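Local atomic coordinates of possible substrate binding protein of ABC transporter system (Rhodopseudomonas palustris, PDB entry 3N0X), a protein that probably binds a branched-chain amino acid or a related small ligand and delivers it to an ABC transporter. Residues G252-Y257 and S338-K343; V92-K97 and K114-I119; T146-Y151 and E175-T180. All coordinates share one frame; numbering follows the deposited sequence.

From the N terminus, interaction 2 comes first. It closes a short loop of 16 residues that takes in strand 100-102, and sets the end of helix 83-96 against the turn that leads into edge strand 119-121 of the mixed sheet. Interaction 3 follows and closes the beta-alpha-beta unit of strand 142-149, helix 152-165 and strand 171-178. Interaction 1 comes last and spans the longest interval, bringing strand 251-254 against strand 335-345 across 80 residues; helices 264-277, 283-302 and 307-314 lie in that interval. The three loops run in series; none nests or crosses. Interaction 3 belongs to the parallel sheet and interaction 1 to an antiparallel sheet.

Interaction 1 (G252-Y257 and S338-K343); sequences GATYYY and SMYHFK
Gly252 and Thr254 pair with Phe342 and Tyr340 as two antiparallel strands. Their N-to-C directions differ by 136°, so the pairing is strongly twisted. Phe342 N gives a hydrogen bond of 2.9 Å to Gly252 O. The return bond, Gly252 N to Phe342 O, is weak at 3.4 Å. The Thr254 pair is tighter: Thr254 N reaches Tyr340 O at 2.8 Å, and Tyr340 N reaches Thr254 O at 2.9 Å. Ala253 and His341 form the non-hydrogen-bonded pair between them.

Aromatic packing adds to the ladder. Phe342 CG stands between its own backbone N and carbonyl carbon (chi1 66°), close to Gly252 O; the ring lies against the backbone of Gly252. Gly252 CA lies over its face in a CH-pi contact, 4.1 Å from the ring centroid. A CB on this glycine would fall very close to Phe342 CZ. Thr254 CB meets the same ring at CD2. The Tyr340 ring turns its edge to the backbone, with CE2 3.4 Å from Tyr255 O. The same carbonyl accepts a hydrogen bond from Lys323 NZ.

Met339, deposited as selenomethionine, adds an apolar contact. Two bends in its side chain bring CE to 3.8 Å from Tyr255 CA. Helix 126-137 covers Met339, Ala253 and His341. The Tyr255 side chain lies about 6 Å from a bound glycerol, probably from the crystallisation liquor. Antiparallel pairing of two chain passages well apart in sequence is consistent with the interlobe crossover region of the two-lobed periplasmic binding protein fold.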
# COMPACT_ATOMS: atom_id res chain seq x y z
N GLY A 252 10.37 -8.77 -7.31
CA GLY A 252 9.49 -7.64 -7.42
C GLY A 252 9.67 -6.75 -6.23
O GLY A 252 10.62 -6.93 -5.44
N ALA A 253 8.70 -5.84 -6.04
CA ALA A 253 8.67 -5.04 -4.83
C ALA A 253 7.35 -5.13 -4.14
O ALA A 253 6.32 -5.33 -4.77
CB ALA A 253 8.99 -3.57 -5.15
N THR A 254 7.39 -4.98 -2.81
CA THR A 254 6.23 -5.05 -1.96
C THR A 254 6.17 -3.92 -0.92
O THR A 254 7.18 -3.38 -0.48
CB THR A 254 6.13 -6.44 -1.24
OG1 THR A 254 4.80 -6.60 -0.71
CG2 THR A 254 7.23 -6.63 -0.17
N TYR A 255 4.94 -3.62 -0.52
CA TYR A 255 4.69 -2.65 0.54
C TYR A 255 5.16 -3.18 1.91
O TYR A 255 5.61 -2.42 2.76
CB TYR A 255 3.15 -2.38 0.58
CG TYR A 255 2.60 -1.73 1.84
CD1 TYR A 255 2.80 -0.38 2.14
CD2 TYR A 255 1.83 -2.46 2.70
CE1 TYR A 255 2.26 0.20 3.29
CE2 TYR A 255 1.35 -1.91 3.87
CZ TYR A 255 1.53 -0.57 4.14
OH TYR A 255 0.98 -0.02 5.29
N TYR A 256 5.01 -4.47 2.13
CA TYR A 256 5.28 -5.09 3.42
C TYR A 256 5.36 -6.61 3.30
O TYR A 256 4.69 -7.22 2.48
CB TYR A 256 4.18 -4.73 4.43
CG TYR A 256 4.42 -5.21 5.87
CD1 TYR A 256 5.30 -4.53 6.73
CD2 TYR A 256 3.73 -6.30 6.38
CE1 TYR A 256 5.47 -4.97 8.04
CE2 TYR A 256 3.90 -6.73 7.67
CZ TYR A 256 4.81 -6.07 8.49
OH TYR A 256 4.95 -6.53 9.78
N TYR A 257 6.21 -7.20 4.13
CA TYR A 257 6.20 -8.65 4.43
C TYR A 257 6.73 -8.71 5.85
O TYR A 257 7.75 -8.10 6.13
CB TYR A 257 7.03 -9.47 3.44
CG TYR A 257 7.02 -10.94 3.75
CD1 TYR A 257 5.93 -11.72 3.43
CD2 TYR A 257 8.08 -11.53 4.40
CE1 TYR A 257 5.91 -13.07 3.74
CE2 TYR A 257 8.09 -12.87 4.69
CZ TYR A 257 7.00 -13.63 4.38
OH TYR A 257 7.01 -14.96 4.73
N SER A 338 9.67 3.56 2.85
CA SER A 338 10.42 2.49 2.22
C SER A 338 9.50 1.54 1.52
O SER A 338 8.35 1.44 1.88
CB SER A 338 11.20 1.69 3.29
OG SER A 338 12.22 2.44 3.89
N MSE A 339 10.05 0.82 0.55
CA MSE A 339 9.38 -0.32 -0.07
C MSE A 339 10.46 -1.43 -0.19
O MSE A 339 11.65 -1.15 -0.03
CB MSE A 339 8.82 0.08 -1.44
CG MSE A 339 7.84 1.28 -1.38
SE MSE A 339 6.12 0.93 -0.64
CE MSE A 339 5.48 -0.05 -2.15
N TYR A 340 10.03 -2.67 -0.44
CA TYR A 340 10.95 -3.82 -0.29
C TYR A 340 11.09 -4.62 -1.57
O TYR A 340 10.12 -5.15 -2.07
CB TYR A 340 10.50 -4.73 0.87
CG TYR A 340 10.32 -3.92 2.14
CD1 TYR A 340 11.42 -3.46 2.84
CD2 TYR A 340 9.04 -3.60 2.60
CE1 TYR A 340 11.26 -2.69 3.99
CE2 TYR A 340 8.88 -2.82 3.73
CZ TYR A 340 9.97 -2.38 4.43
OH TYR A 340 9.82 -1.58 5.58
N HIS A 341 12.29 -4.67 -2.10
CA HIS A 341 12.64 -5.53 -3.21
C HIS A 341 12.86 -6.92 -2.62
O HIS A 341 13.73 -7.11 -1.78
CB HIS A 341 13.94 -4.99 -3.87
CG HIS A 341 14.49 -5.83 -5.00
ND1 HIS A 341 15.66 -5.46 -5.64
CD2 HIS A 341 14.08 -6.99 -5.58
CE1 HIS A 341 15.93 -6.36 -6.58
NE2 HIS A 341 14.98 -7.28 -6.59
N PHE A 342 12.07 -7.87 -3.10
CA PHE A 342 12.03 -9.26 -2.55
C PHE A 342 12.38 -10.26 -3.63
O PHE A 342 12.38 -9.95 -4.83
CB PHE A 342 10.64 -9.62 -1.99
CG PHE A 342 9.58 -9.67 -3.03
CD1 PHE A 342 9.37 -10.81 -3.81
CD2 PHE A 342 8.75 -8.56 -3.26
CE1 PHE A 342 8.43 -10.83 -4.81
CE2 PHE A 342 7.76 -8.59 -4.25
CZ PHE A 342 7.60 -9.74 -5.04
N LYS A 343 12.70 -11.49 -3.18
CA LYS A 343 12.86 -12.65 -4.05
C LYS A 343 12.05 -13.79 -3.41
O LYS A 343 12.16 -14.04 -2.18
CB LYS A 343 14.33 -13.03 -4.21
CG LYS A 343 14.59 -14.15 -5.23
CD LYS A 343 16.10 -14.38 -5.48
CE LYS A 343 16.30 -15.25 -6.70
NZ LYS A 343 15.92 -14.54 -7.99

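Interaction 2 (V92-K97 and K114-I119); sequences VAEENK and KWNRYI
Asn116 OD1 accepts the backbone N of Tyr118 at 2.9 Å, in the plane of the side-chain carbonyl. This is an Asx turn, set within a type I beta turn from Asn116 to Ile119. At the other end of the amide, ND2 donates to Leu90 O of helix 83-96. Asn116 CG stands between its backbone N and carbonyl carbon (chi1 72°), which sets CG against Glu94 CB. The turn leads into strand 119-121 at the edge of the mixed sheet, and it packs on the last turn of helix 83-96.

Tyr118 has the largest share of the contact. Its CD2 comes to 3.6 Å from Glu94 CA. Across the ring from CD2, CE1 is 3.5 Å from Lys97 CA, where a Schellman motif ends the helix. Ala93 O lies over one face of the ring, offset toward the rim. Thr307, Glu308 and Ile311 of helix 307-314 also touch this side chain. An alanine in place of this tyrosine would probably open a gap between the helix end and helix 307-314, and leave Glu94 CA and Lys97 CA without the ring carbons that touch them.

Next to the ring's attachment, Ala93 CB touches Tyr118 CB at 4.0 Å and Ile119 CD1 at 3.8 Å. Glu94 extends its side chain across Asn116. Carboxylate and amide planes are 80° apart, and Glu94 OE1 ends 3.4 Å from Asn116 CB.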
# COMPACT_ATOMS: atom_id res chain seq x y z
N VAL A 92 -16.05 15.37 2.75
CA VAL A 92 -16.61 15.41 4.10
C VAL A 92 -15.59 15.97 5.10
O VAL A 92 -15.94 16.74 6.01
CB VAL A 92 -17.11 14.02 4.54
CG1 VAL A 92 -17.70 14.08 5.93
CG2 VAL A 92 -18.13 13.50 3.50
N ALA A 93 -14.33 15.58 4.94
CA ALA A 93 -13.28 16.15 5.76
C ALA A 93 -13.21 17.66 5.60
O ALA A 93 -13.16 18.40 6.58
CB ALA A 93 -11.92 15.49 5.43
N GLU A 94 -13.25 18.13 4.35
CA GLU A 94 -13.20 19.55 4.09
C GLU A 94 -14.44 20.26 4.66
O GLU A 94 -14.31 21.33 5.26
CB GLU A 94 -13.06 19.85 2.58
CG GLU A 94 -13.04 21.34 2.25
CD GLU A 94 -12.82 21.64 0.76
OE1 GLU A 94 -11.89 21.08 0.16
OE2 GLU A 94 -13.55 22.49 0.21
N GLU A 95 -15.63 19.68 4.47
CA GLU A 95 -16.87 20.30 4.97
C GLU A 95 -16.85 20.52 6.48
O GLU A 95 -17.30 21.54 6.97
CB GLU A 95 -18.10 19.48 4.55
CG GLU A 95 -19.45 19.99 5.09
N ASN A 96 -16.33 19.52 7.20
CA ASN A 96 -16.25 19.56 8.66
C ASN A 96 -14.98 20.17 9.23
O ASN A 96 -14.87 20.31 10.44
CB ASN A 96 -16.43 18.14 9.17
CG ASN A 96 -17.85 17.67 8.97
OD1 ASN A 96 -18.73 18.06 9.75
ND2 ASN A 96 -18.10 16.92 7.90
N LYS A 97 -14.04 20.54 8.35
CA LYS A 97 -12.74 21.11 8.74
C LYS A 97 -12.04 20.22 9.76
O LYS A 97 -11.57 20.67 10.79
CB LYS A 97 -12.86 22.55 9.23
CG LYS A 97 -13.33 23.52 8.16
CD LYS A 97 -13.35 24.95 8.66
CE LYS A 97 -13.81 25.93 7.58
NZ LYS A 97 -13.75 27.32 8.12
N LYS A 114 -8.13 14.70 -6.64
CA LYS A 114 -9.28 14.78 -5.73
C LYS A 114 -8.88 15.16 -4.31
O LYS A 114 -9.70 15.20 -3.40
CB LYS A 114 -10.01 13.43 -5.71
CG LYS A 114 -10.58 13.05 -7.05
CD LYS A 114 -11.61 14.00 -7.53
CE LYS A 114 -12.06 13.70 -8.96
NZ LYS A 114 -12.97 14.79 -9.44
N TRP A 115 -7.60 15.47 -4.13
CA TRP A 115 -7.07 15.84 -2.83
C TRP A 115 -7.61 17.19 -2.32
O TRP A 115 -7.97 18.07 -3.09
CB TRP A 115 -5.54 15.93 -2.94
CG TRP A 115 -4.82 16.37 -1.74
CD1 TRP A 115 -4.41 15.59 -0.71
CD2 TRP A 115 -4.35 17.69 -1.48
NE1 TRP A 115 -3.72 16.35 0.20
CE2 TRP A 115 -3.69 17.65 -0.23
CE3 TRP A 115 -4.48 18.92 -2.13
CZ2 TRP A 115 -3.11 18.78 0.34
CZ3 TRP A 115 -3.92 20.05 -1.55
CH2 TRP A 115 -3.23 19.96 -0.33
N ASN A 116 -7.65 17.31 -1.00
CA ASN A 116 -7.79 18.61 -0.34
C ASN A 116 -6.90 18.67 0.90
O ASN A 116 -6.37 17.63 1.34
CB ASN A 116 -9.25 18.93 -0.05
CG ASN A 116 -9.83 18.11 1.06
OD1 ASN A 116 -9.39 18.21 2.22
ND2 ASN A 116 -10.85 17.30 0.75
N ARG A 117 -6.73 19.88 1.42
CA ARG A 117 -5.78 20.15 2.49
C ARG A 117 -5.99 19.38 3.80
O ARG A 117 -5.09 19.30 4.62
CB ARG A 117 -5.73 21.66 2.79
CG ARG A 117 -7.00 22.20 3.39
CD ARG A 117 -7.09 23.69 3.31
NE ARG A 117 -6.03 24.31 4.11
CZ ARG A 117 -6.11 24.56 5.41
NH1 ARG A 117 -7.22 24.29 6.09
NH2 ARG A 117 -5.08 25.10 6.05
N TYR A 118 -7.19 18.85 4.01
CA TYR A 118 -7.52 18.08 5.22
C TYR A 118 -7.16 16.59 5.10
O TYR A 118 -7.31 15.84 6.06
CB TYR A 118 -9.03 18.22 5.51
CG TYR A 118 -9.39 19.68 5.83
CD1 TYR A 118 -9.22 20.18 7.10
CD2 TYR A 118 -9.87 20.52 4.85
CE1 TYR A 118 -9.50 21.50 7.40
CE2 TYR A 118 -10.14 21.85 5.14
CZ TYR A 118 -9.96 22.34 6.42
OH TYR A 118 -10.22 23.66 6.78
N ILE A 119 -6.70 16.20 3.93
CA ILE A 119 -6.38 14.80 3.61
C ILE A 119 -4.87 14.53 3.76
O ILE A 119 -4.04 15.21 3.15
CB ILE A 119 -6.83 14.43 2.16
CG1 ILE A 119 -8.29 14.80 1.91
CG2 ILE A 119 -6.55 12.92 1.86
CD1 ILE A 119 -9.27 14.31 2.94

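Interaction 3 (T146-Y151 and E175-T180); sequences TLAQDY and EEYVPT
Thr180, Thr146 and Tyr177 have the most surface buried where two parallel strands meet. The strands belong to the beta-alpha-beta unit of strand 142-149, helix 152-165 and strand 171-178. Backbone bonds join them from Thr146 O to Asp150 N. The last, Asp150 N to Val178 O, is short at 2.7 Å and continues the pairing past the strand end.

Thr180 lies beyond the strand. It has two conformers; in the one described, CG2 sits over a face of the Tyr151 ring, 3.6 Å from Tyr151 CG. Gln149 NE2 adds a weak bond to Thr180 O, while Gln149 OE1 accepts from Ala210 N.

At the other end, Thr146 lies beside Glu175, pointing the same way. Thr146 OG1 stands between the backbone N and carbonyl carbon (chi1 60°), 3.4 Å from Glu175 CA. A water 2.8 Å from Thr146 OG1 donates to Glu176 O, tying side chain to backbone across the pair.

This water also lies over one face of the Tyr177 ring. Tyr177 CD1 meets Ala148 CB at 3.8 Å. Arg155 makes a cation-pi contact with the ring and a salt bridge to Asp150 OD1. Glu175 OE2 pairs with Lys162, and Tyr177 OH donates to the anti lone pair of Glu175 OE1 at 2.6 Å.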
# COMPACT_ATOMS: atom_id res chain seq x y z
N THR A 146 5.74 -5.22 -20.42
CA THR A 146 4.72 -5.16 -19.39
C THR A 146 3.39 -5.76 -19.87
O THR A 146 3.04 -5.69 -21.04
CB THR A 146 4.48 -3.70 -18.90
OG1 THR A 146 4.06 -2.86 -19.99
CG2 THR A 146 5.78 -3.08 -18.21
N LEU A 147 2.64 -6.33 -18.93
CA LEU A 147 1.29 -6.81 -19.17
C LEU A 147 0.41 -6.16 -18.11
O LEU A 147 0.70 -6.22 -16.91
CB LEU A 147 1.19 -8.33 -19.05
CG LEU A 147 -0.21 -8.96 -19.12
CD1 LEU A 147 -0.86 -8.66 -20.47
CD2 LEU A 147 -0.10 -10.49 -18.86
N ALA A 148 -0.71 -5.60 -18.57
CA ALA A 148 -1.67 -4.93 -17.71
C ALA A 148 -3.05 -5.08 -18.30
O ALA A 148 -3.20 -5.40 -19.49
CB ALA A 148 -1.30 -3.42 -17.56
N GLN A 149 -4.05 -4.85 -17.46
CA GLN A 149 -5.45 -4.75 -17.89
C GLN A 149 -5.71 -3.37 -18.51
O GLN A 149 -5.14 -2.34 -18.09
CB GLN A 149 -6.34 -4.93 -16.66
CG GLN A 149 -6.21 -6.31 -16.04
CD GLN A 149 -6.57 -6.35 -14.59
OE1 GLN A 149 -6.01 -5.65 -13.76
NE2 GLN A 149 -7.59 -7.16 -14.27
N ASP A 150 -6.58 -3.35 -19.53
CA ASP A 150 -6.89 -2.15 -20.29
C ASP A 150 -7.92 -1.30 -19.54
O ASP A 150 -9.09 -1.19 -19.94
CB ASP A 150 -7.39 -2.56 -21.68
CG ASP A 150 -7.41 -1.44 -22.66
OD1 ASP A 150 -6.99 -0.31 -22.27
OD2 ASP A 150 -7.80 -1.67 -23.84
N TYR A 151 -7.48 -0.67 -18.45
CA TYR A 151 -8.30 0.26 -17.64
C TYR A 151 -7.38 1.14 -16.85
O TYR A 151 -6.17 0.93 -16.87
CB TYR A 151 -9.35 -0.46 -16.78
CG TYR A 151 -8.90 -1.15 -15.52
CD1 TYR A 151 -7.70 -1.87 -15.46
CD2 TYR A 151 -9.68 -1.08 -14.38
CE1 TYR A 151 -7.31 -2.51 -14.28
CE2 TYR A 151 -9.30 -1.69 -13.22
CZ TYR A 151 -8.14 -2.43 -13.18
OH TYR A 151 -7.77 -3.02 -11.99
N GLU A 175 4.53 -2.79 -24.34
CA GLU A 175 3.45 -2.72 -23.35
C GLU A 175 2.23 -3.37 -23.95
O GLU A 175 1.83 -3.02 -25.08
CB GLU A 175 3.13 -1.27 -23.00
CG GLU A 175 4.23 -0.42 -22.47
CD GLU A 175 3.87 1.05 -22.51
OE1 GLU A 175 2.77 1.47 -22.04
OE2 GLU A 175 4.68 1.81 -23.10
N GLU A 176 1.69 -4.37 -23.27
CA GLU A 176 0.47 -5.02 -23.71
C GLU A 176 -0.65 -4.70 -22.73
O GLU A 176 -0.49 -4.85 -21.49
CB GLU A 176 0.66 -6.54 -23.80
CG GLU A 176 1.53 -6.95 -24.93
CD GLU A 176 0.75 -6.96 -26.26
OE1 GLU A 176 -0.52 -6.90 -26.26
OE2 GLU A 176 1.40 -7.10 -27.31
N TYR A 177 -1.81 -4.32 -23.27
CA TYR A 177 -3.02 -4.04 -22.49
C TYR A 177 -4.14 -4.90 -23.01
O TYR A 177 -4.45 -4.85 -24.18
CB TYR A 177 -3.41 -2.56 -22.58
CG TYR A 177 -2.35 -1.63 -22.06
CD1 TYR A 177 -2.18 -1.43 -20.70
CD2 TYR A 177 -1.45 -1.02 -22.94
CE1 TYR A 177 -1.18 -0.61 -20.21
CE2 TYR A 177 -0.41 -0.22 -22.45
CZ TYR A 177 -0.29 -0.02 -21.08
OH TYR A 177 0.74 0.79 -20.58
N VAL A 178 -4.72 -5.71 -22.13
CA VAL A 178 -5.75 -6.66 -22.55
C VAL A 178 -7.02 -6.39 -21.75
O VAL A 178 -6.98 -5.75 -20.70
CB VAL A 178 -5.28 -8.13 -22.36
CG1 VAL A 178 -4.00 -8.37 -23.17
CG2 VAL A 178 -5.07 -8.47 -20.89
N PRO A 179 -8.14 -6.87 -22.28
CA PRO A 179 -9.39 -6.62 -21.56
C PRO A 179 -9.32 -7.07 -20.10
O PRO A 179 -8.68 -8.08 -19.76
CB PRO A 179 -10.42 -7.38 -22.40
CG PRO A 179 -9.89 -7.37 -23.78
CD PRO A 179 -8.36 -7.43 -23.61
N THR A 180 -9.96 -6.31 -19.22
CA THR A 180 -9.91 -6.57 -17.79
C THR A 180 -10.32 -7.99 -17.42
O THR A 180 -9.83 -8.53 -16.46
CB THR A 180 -10.84 -5.63 -16.98
OG1 THR A 180 -12.14 -5.63 -17.59
CG2 THR A 180 -10.26 -4.22 -16.92
O HOH W 1 1.26 -3.01 -20.27